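Local coordinates for uncharacterized protein (Porphyromonas gingivalis, PDB 2QSV) that is of unknown function, perhaps linked to cysteine-type peptidase activity, and is represented here by its C-terminal part, which contains two domains of the Ig-like E-set class, at residues Asn159-Ala164 with Gln186-Glu191; Ser195-Ile200 with Arg213-Ala218. All coordinates share one frame; numbering follows the deposited sequence.

Interaction 1: Asn159-Ala164 with Gln186-Glu191. With NA (sodium ion), chain C.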
ATOM      1  N   ASN A 159       0.448  -9.468   2.868  1.00 26.77           N
ATOM      2  CA  ASN A 159       0.403 -10.913   2.835  1.00 25.78           C
ATOM      3  C   ASN A 159      -0.988 -11.450   3.194  1.00 26.15           C
ATOM      4  O   ASN A 159      -1.551 -11.069   4.248  1.00 25.32           O
ATOM      5  CB  ASN A 159       1.493 -11.455   3.761  1.00 25.56           C
ATOM      6  CG  ASN A 159       1.748 -12.933   3.574  1.00 24.59           C
ATOM      7  OD1 ASN A 159       0.849 -13.769   3.732  1.00 24.78           O
ATOM      8  ND2 ASN A 159       2.978 -13.260   3.245  1.00 25.67           N
ATOM      9  N   PRO A 160      -1.560 -12.335   2.312  1.00 25.95           N
ATOM     10  CA  PRO A 160      -2.889 -12.879   2.485  1.00 25.85           C
ATOM     11  C   PRO A 160      -3.041 -13.828   3.677  1.00 24.89           C
ATOM     12  O   PRO A 160      -4.161 -14.133   4.043  1.00 24.95           O
ATOM     13  CB  PRO A 160      -3.140 -13.640   1.152  1.00 26.39           C
ATOM     14  CG  PRO A 160      -1.795 -14.053   0.720  1.00 25.59           C
ATOM     15  CD  PRO A 160      -0.931 -12.861   1.056  1.00 26.15           C
ATOM     16  N   ALA A 161      -1.948 -14.308   4.251  1.00 25.11           N
ATOM     17  CA  ALA A 161      -2.027 -15.166   5.439  1.00 25.69           C
ATOM     18  C   ALA A 161      -2.058 -14.344   6.755  1.00 25.93           C
ATOM     19  O   ALA A 161      -2.270 -14.902   7.822  1.00 26.75           O
ATOM     20  CB  ALA A 161      -0.851 -16.131   5.480  1.00 25.93           C
ATOM     21  N   LEU A 162      -1.834 -13.037   6.652  1.00 25.03           N
ATOM     22  CA  LEU A 162      -1.615 -12.151   7.817  1.00 25.04           C
ATOM     23  C   LEU A 162      -2.691 -11.072   7.911  1.00 24.52           C
ATOM     24  O   LEU A 162      -2.919 -10.343   6.940  1.00 23.99           O
ATOM     25  CB  LEU A 162      -0.244 -11.477   7.717  1.00 23.63           C
ATOM     26  CG  LEU A 162       0.168 -10.426   8.789  1.00 25.08           C
ATOM     27  CD1 LEU A 162       0.282 -10.970  10.213  1.00 19.58           C
ATOM     28  CD2 LEU A 162       1.480  -9.783   8.400  1.00 21.26           C
ATOM     29  N   THR A 163      -3.343 -10.975   9.072  1.00 24.24           N
ATOM     30  CA  THR A 163      -4.240  -9.849   9.355  1.00 25.68           C
ATOM     31  C   THR A 163      -3.864  -9.144  10.659  1.00 23.62           C
ATOM     32  O   THR A 163      -3.243  -9.743  11.516  1.00 22.66           O
ATOM     33  CB  THR A 163      -5.730 -10.257   9.428  1.00 27.16           C
ATOM     34  OG1 THR A 163      -5.899 -11.270  10.422  1.00 30.23           O
ATOM     35  CG2 THR A 163      -6.224 -10.770   8.065  1.00 28.88           C
ATOM     36  N   ALA A 164      -4.170  -7.848  10.754  1.00 23.78           N
ATOM     37  CA  ALA A 164      -3.842  -7.057  11.963  1.00 23.58           C
ATOM     38  C   ALA A 164      -4.840  -5.937  12.112  1.00 23.80           C
ATOM     39  O   ALA A 164      -4.957  -5.084  11.220  1.00 24.16           O
ATOM     40  CB  ALA A 164      -2.399  -6.510  11.909  1.00 23.36           C
ATOM     41  N   GLN A 186      -3.181 -22.342   6.806  1.00 33.41           N
ATOM     42  CA  GLN A 186      -3.889 -22.931   5.654  1.00 35.88           C
ATOM     43  C   GLN A 186      -3.762 -22.088   4.382  1.00 35.52           C
ATOM     44  O   GLN A 186      -3.734 -22.649   3.261  1.00 36.20           O
ATOM     45  CB  GLN A 186      -5.368 -23.208   5.971  1.00 36.09           C
ATOM     46  CG  GLN A 186      -5.569 -24.125   7.184  1.00 43.09           C
ATOM     47  CD  GLN A 186      -4.649 -25.374   7.195  1.00 49.04           C
ATOM     48  OE1 GLN A 186      -4.627 -26.151   6.244  1.00 51.96           O
ATOM     49  NE2 GLN A 186      -3.912 -25.572   8.288  1.00 49.87           N
ATOM     50  N   VAL A 187      -3.664 -20.762   4.552  1.00 34.02           N
ATOM     51  CA  VAL A 187      -3.455 -19.852   3.439  1.00 33.76           C
ATOM     52  C   VAL A 187      -2.039 -20.026   2.976  1.00 35.81           C
ATOM     53  O   VAL A 187      -1.806 -20.120   1.780  1.00 35.97           O
ATOM     54  CB  VAL A 187      -3.799 -18.342   3.783  1.00 33.20           C
ATOM     55  CG1 VAL A 187      -3.350 -17.383   2.676  1.00 30.97           C
ATOM     56  CG2 VAL A 187      -5.281 -18.185   4.020  1.00 29.65           C
HETATM   57  N   MSE A 188      -1.092 -20.098   3.911  1.00 37.09           N
HETATM   58  CA  MSE A 188       0.317 -20.315   3.574  1.00 39.33           C
HETATM   59  C   MSE A 188       0.527 -21.634   2.802  1.00 41.57           C
HETATM   60  O   MSE A 188       1.305 -21.687   1.844  1.00 41.17           O
HETATM   61  CB  MSE A 188       1.188 -20.339   4.835  1.00 38.83           C
HETATM   62  CG  MSE A 188       1.115 -19.083   5.690  1.00 36.89           C
HETATM   63 SE   MSE A 188       2.021 -19.343   7.408  0.60 33.84          SE
HETATM   64  CE  MSE A 188       3.780 -20.046   6.913  1.00 27.67           C
ATOM     65  N   LYS A 189      -0.156 -22.692   3.237  0.50 42.59           N
ATOM     66  CA  LYS A 189      -0.097 -23.967   2.543  0.50 43.97           C
ATOM     67  C   LYS A 189      -0.700 -23.856   1.133  0.50 44.99           C
ATOM     68  O   LYS A 189      -0.011 -24.134   0.151  0.50 45.33           O
ATOM     69  CB  LYS A 189      -0.746 -25.078   3.363  0.50 43.60           C
ATOM     70  CG  LYS A 189       0.213 -25.712   4.332  0.50 43.12           C
ATOM     71  CD  LYS A 189      -0.435 -26.780   5.168  0.50 43.80           C
ATOM     72  CE  LYS A 189      -1.438 -26.188   6.119  0.50 43.69           C
ATOM     73  NZ  LYS A 189      -1.592 -27.039   7.333  0.50 45.48           N
ATOM     74  N   ALA A 190      -1.958 -23.416   1.040  1.00 46.03           N
ATOM     75  CA  ALA A 190      -2.591 -23.169  -0.267  1.00 46.51           C
ATOM     76  C   ALA A 190      -1.725 -22.322  -1.211  1.00 47.23           C
ATOM     77  O   ALA A 190      -1.840 -22.460  -2.419  1.00 48.99           O
ATOM     78  CB  ALA A 190      -3.964 -22.562  -0.088  1.00 46.30           C
ATOM     79  N   GLU A 191      -0.827 -21.504  -0.671  1.00 47.34           N
ATOM     80  CA  GLU A 191       0.095 -20.682  -1.461  1.00 47.50           C
ATOM     81  C   GLU A 191       1.486 -21.301  -1.618  1.00 48.15           C
ATOM     82  O   GLU A 191       2.390 -20.672  -2.185  1.00 48.22           O
ATOM     83  CB  GLU A 191       0.260 -19.298  -0.817  1.00 47.72           C
ATOM     84  CG  GLU A 191      -1.030 -18.498  -0.628  1.00 48.15           C
ATOM     85  CD  GLU A 191      -1.445 -17.699  -1.850  1.00 51.02           C
ATOM     86  OE1 GLU A 191      -0.591 -17.448  -2.735  1.00 51.60           O
ATOM     87  OE2 GLU A 191      -2.639 -17.304  -1.909  1.00 51.83           O
TER
HETATM   88 NA    NA C 222      -3.521  -9.381   4.361  1.00 42.37          NA
HETATM   89  O   HOH W   1      -5.279 -10.327   4.973  1.00 54.13           O
HETATM   90  O   HOH W   2      -5.231  -7.649   5.240  1.00 54.91           O
HETATM   91  O   HOH W   3      -3.919  -8.840   1.920  1.00 63.42           O
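Val187 reaches from the short helix 185-190 toward the turn at Pro160 and Ala161, and its CG1 methyl does most of the touching. With CG1 anti to the backbone N (chi1 171°), Val187 CG1 sits 3.6 Å from Pro160 O and 4.0 Å from Pro160 CB, the proline ring and the valine branches crossing obliquely. Val187 CG1 also lies 4.0 Å from Ala161 CB. Ala161 CB in turn meets the next helix residue, selenomethionine Met188, with Met188 CG 3.6 Å away. Pro160 and Ala161 are the middle residues of a type I turn from Asn159 to Leu162. An Asx turn reinforces it: Ala161 N donates to Asn159 OD1 at 2.9 Å, in the plane of the amide carbonyl. On the far side of this turn, Asn159 O and Leu162 O bind the sodium ion at 2.6 and 2.8 Å, while Thr157 and three waters complete its shell. The contact itself is van der Waals packing over a small area, mostly of aliphatic groups, with no hydrogen bond between the segments, consistent with a turn shaped mainly by its own hydrogen bonds and the sodium site.

Interaction 2: Ser195-Ile200 with Arg213-Ala218. With SO4 (sulfate ion), chain B.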
ATOM      1  N   SER A 195       7.105 -20.813   5.107  1.00 43.96           N
ATOM      2  CA  SER A 195       7.286 -19.752   6.075  1.00 41.93           C
ATOM      3  C   SER A 195       6.920 -18.396   5.462  1.00 40.81           C
ATOM      4  O   SER A 195       6.910 -18.215   4.219  1.00 40.24           O
ATOM      5  CB  SER A 195       8.719 -19.758   6.595  1.00 41.78           C
ATOM      6  OG  SER A 195       9.610 -19.331   5.593  1.00 42.18           O
ATOM      7  N   ILE A 196       6.585 -17.448   6.333  1.00 38.40           N
ATOM      8  CA  ILE A 196       6.360 -16.077   5.896  1.00 35.95           C
ATOM      9  C   ILE A 196       7.236 -15.121   6.666  1.00 34.66           C
ATOM     10  O   ILE A 196       7.656 -15.403   7.774  1.00 33.81           O
ATOM     11  CB  ILE A 196       4.880 -15.629   6.005  1.00 36.89           C
ATOM     12  CG1 ILE A 196       4.323 -15.822   7.424  1.00 35.72           C
ATOM     13  CG2 ILE A 196       4.021 -16.293   4.955  1.00 34.46           C
ATOM     14  CD1 ILE A 196       3.062 -15.027   7.685  1.00 40.18           C
ATOM     15  N   ALA A 197       7.516 -13.982   6.054  1.00 33.83           N
ATOM     16  CA  ALA A 197       8.166 -12.905   6.721  1.00 33.22           C
ATOM     17  C   ALA A 197       7.455 -11.675   6.139  1.00 33.00           C
ATOM     18  O   ALA A 197       7.674 -11.303   4.979  1.00 33.74           O
ATOM     19  CB  ALA A 197       9.668 -12.917   6.427  1.00 34.14           C
ATOM     20  N   ALA A 198       6.522 -11.110   6.898  1.00 29.66           N
ATOM     21  CA  ALA A 198       5.615 -10.126   6.328  1.00 27.51           C
ATOM     22  C   ALA A 198       5.524  -8.882   7.247  1.00 26.16           C
ATOM     23  O   ALA A 198       5.702  -8.998   8.485  1.00 25.55           O
ATOM     24  CB  ALA A 198       4.273 -10.769   6.120  1.00 28.05           C
ATOM     25  N   ASP A 199       5.330  -7.715   6.656  1.00 23.30           N
ATOM     26  CA  ASP A 199       5.208  -6.479   7.407  1.00 22.55           C
ATOM     27  C   ASP A 199       3.768  -6.095   7.732  1.00 21.61           C
ATOM     28  O   ASP A 199       2.886  -6.163   6.878  1.00 19.45           O
ATOM     29  CB  ASP A 199       5.832  -5.290   6.673  1.00 22.05           C
ATOM     30  CG  ASP A 199       7.343  -5.408   6.536  1.00 27.04           C
ATOM     31  OD1 ASP A 199       8.015  -5.906   7.479  1.00 28.09           O
ATOM     32  OD2 ASP A 199       7.845  -5.022   5.449  1.00 32.25           O
ATOM     33  N   ILE A 200       3.559  -5.667   8.981  1.00 20.52           N
ATOM     34  CA  ILE A 200       2.389  -4.856   9.275  1.00 18.78           C
ATOM     35  C   ILE A 200       2.802  -3.386   9.151  1.00 17.15           C
ATOM     36  O   ILE A 200       3.713  -2.979   9.802  1.00 16.74           O
ATOM     37  CB  ILE A 200       1.815  -5.111  10.716  1.00 18.48           C
ATOM     38  CG1 ILE A 200       1.387  -6.578  10.856  1.00 19.67           C
ATOM     39  CG2 ILE A 200       0.617  -4.179  10.907  1.00 14.81           C
ATOM     40  CD1 ILE A 200       1.305  -7.118  12.370  1.00 17.78           C
ATOM     41  N   ARG A 213       6.761  -0.191  10.872  1.00 18.21           N
ATOM     42  CA  ARG A 213       6.539  -1.543  10.395  1.00 17.73           C
ATOM     43  C   ARG A 213       6.921  -2.568  11.409  1.00 16.93           C
ATOM     44  O   ARG A 213       7.957  -2.476  12.068  1.00 17.99           O
ATOM     45  CB  ARG A 213       7.266  -1.835   9.058  1.00 19.38           C
ATOM     46  CG  ARG A 213       6.789  -1.017   7.929  1.00 22.47           C
ATOM     47  CD  ARG A 213       7.747  -1.275   6.792  1.00 27.12           C
ATOM     48  NE  ARG A 213       7.370  -0.686   5.522  1.00 27.55           N
ATOM     49  CZ  ARG A 213       7.872   0.441   5.045  1.00 25.90           C
ATOM     50  NH1 ARG A 213       8.688   1.165   5.762  1.00 26.54           N
ATOM     51  NH2 ARG A 213       7.510   0.856   3.866  1.00 27.67           N
ATOM     52  N   ILE A 214       6.035  -3.531  11.552  1.00 16.55           N
ATOM     53  CA  ILE A 214       6.265  -4.648  12.386  1.00 19.28           C
ATOM     54  C   ILE A 214       6.540  -5.839  11.474  1.00 20.18           C
ATOM     55  O   ILE A 214       5.703  -6.182  10.632  1.00 21.30           O
ATOM     56  CB  ILE A 214       4.990  -4.993  13.238  1.00 18.54           C
ATOM     57  CG1 ILE A 214       4.636  -3.819  14.155  1.00 20.27           C
ATOM     58  CG2 ILE A 214       5.238  -6.225  14.110  1.00 17.75           C
ATOM     59  CD1 ILE A 214       3.227  -3.990  14.717  1.00 20.58           C
ATOM     60  N   LYS A 215       7.699  -6.458  11.646  1.00 21.54           N
ATOM     61  CA  LYS A 215       7.992  -7.705  10.934  0.50 22.06           C
ATOM     62  C   LYS A 215       7.459  -8.899  11.699  1.00 22.06           C
ATOM     63  O   LYS A 215       7.804  -9.120  12.848  1.00 21.62           O
ATOM     64  CB  LYS A 215       9.502  -7.886  10.702  0.50 22.58           C
ATOM     65  CG  LYS A 215       9.866  -9.339  10.242  0.50 24.36           C
ATOM     66  CD  LYS A 215       9.297  -9.677   8.841  0.50 24.59           C
ATOM     67  CE  LYS A 215       9.919  -8.805   7.753  0.50 26.16           C
ATOM     68  NZ  LYS A 215       9.022  -8.510   6.628  0.50 27.77           N
ATOM     69  N   VAL A 216       6.582  -9.645  11.058  1.00 22.00           N
ATOM     70  CA  VAL A 216       6.026 -10.856  11.594  1.00 23.45           C
ATOM     71  C   VAL A 216       6.592 -12.087  10.832  1.00 25.25           C
ATOM     72  O   VAL A 216       6.567 -12.144   9.591  1.00 25.84           O
ATOM     73  CB  VAL A 216       4.487 -10.836  11.492  1.00 23.42           C
ATOM     74  CG1 VAL A 216       3.851 -12.110  12.102  1.00 23.85           C
ATOM     75  CG2 VAL A 216       3.904  -9.561  12.185  1.00 23.06           C
ATOM     76  N   LYS A 217       7.103 -13.042  11.588  1.00 26.83           N
ATOM     77  CA  LYS A 217       7.566 -14.336  11.080  1.00 28.78           C
ATOM     78  C   LYS A 217       6.741 -15.492  11.609  1.00 30.10           C
ATOM     79  O   LYS A 217       6.281 -15.484  12.767  1.00 29.38           O
ATOM     80  CB  LYS A 217       9.017 -14.555  11.455  1.00 29.40           C
ATOM     81  CG  LYS A 217       9.949 -13.689  10.686  1.00 31.60           C
ATOM     82  CD  LYS A 217      11.383 -13.903  11.203  1.00 35.47           C
ATOM     83  CE  LYS A 217      12.309 -12.987  10.439  1.00 37.40           C
ATOM     84  NZ  LYS A 217      13.695 -13.182  10.952  1.00 39.84           N
ATOM     85  N   ALA A 218       6.532 -16.477  10.738  1.00 31.34           N
ATOM     86  CA  ALA A 218       5.789 -17.679  11.058  1.00 34.09           C
ATOM     87  C   ALA A 218       6.259 -18.817  10.125  1.00 36.62           C
ATOM     88  O   ALA A 218       6.651 -18.563   8.988  1.00 36.90           O
ATOM     89  CB  ALA A 218       4.290 -17.428  10.907  1.00 33.27           C
TER
HETATM   90  S   SO4 B 221       4.993  -7.759   2.935  1.00 60.51           S
HETATM   91  O1  SO4 B 221       6.033  -7.896   3.953  1.00 58.82           O
HETATM   92  O2  SO4 B 221       5.580  -7.752   1.577  1.00 62.05           O
HETATM   93  O3  SO4 B 221       4.007  -8.836   3.003  1.00 56.07           O
HETATM   94  O4  SO4 B 221       4.374  -6.455   3.120  1.00 62.39           O
HETATM   95  O   HOH W   4       6.577  -3.346   3.754  1.00 39.82           O
HETATM   96  O   HOH W   5       9.503  -6.810   4.426  1.00 63.28           O
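Lys215 lies across from Asp199 in the beta hairpin of strands 195-204 and 211-219, which forms the middle of the five-stranded sheet in the second, Ig-like domain of this fragment. The lysine is modelled in two conformers; in the one described here CG is anti to the backbone N (chi1 167°), and the chain beyond it bends at each torsion, curling back over the partner strand. CB lies beside Asp199 OD1, at the limit of contact. Lys215 CD sits over the backbone of Ala198, 3.7 Å from Ala198 O, and also 4.1 Å from Ala197 CB. Lys215 CE comes within 3.5 Å of Asp199 OD1, and Lys215 NZ closes a salt bridge to that same oxygen at 2.9 Å. The ammonium approaches from above the carboxylate, 62° out of its plane. A water joins NZ to Asp199 OD2, and a second water links OD2 to Arg213 NE, so both carboxylate oxygens have partners on this partly exposed face.

Backbone bonds join the strands at Ile196 and Ala218, Ala198 and Val216, and Ile200 and Ile214. Val216 N to Ala198 O is short and straight, 2.8 Å at 174°, whereas Ala218 N to Ile196 O is weak at 3.3 Å. The side chains of these three pairs turn to the other, buried face. There Ile200 CD1 packs on Val216 CG2 at 3.6 Å, and the two isoleucines Ile200 and Ile214 meet through their CB atoms, against Ile181 and Leu179 of the facing strand 176-183. On the side of strand 195-204 away from strand 211-219, Asp199 N donates to O1 of a sulfate, probably from the crystallisation liquor, at 2.8 Å.

In the fold
Both interactions belong to the second, Ig-like domain and sit on the same side of the chain's centre, about 11 Å apart between centres. Interaction 2 is the larger: a continuous backbone pairing with one face in the core and charged groups on the other. Interaction 1 is a small, mostly aliphatic patch, partly exposed, where a helix meets the turn that crosses from one sheet to the other. Helix 185-190 is followed, after a short loop, by strand 195-204, so the two are in series along the chain, and they also touch in space. Met188 CE packs on Ser195 CA, while Asn159 CB and Leu162 CD2 reach Ala198 CB. The sodium-binding turn thus rests against the buried face of the hairpin.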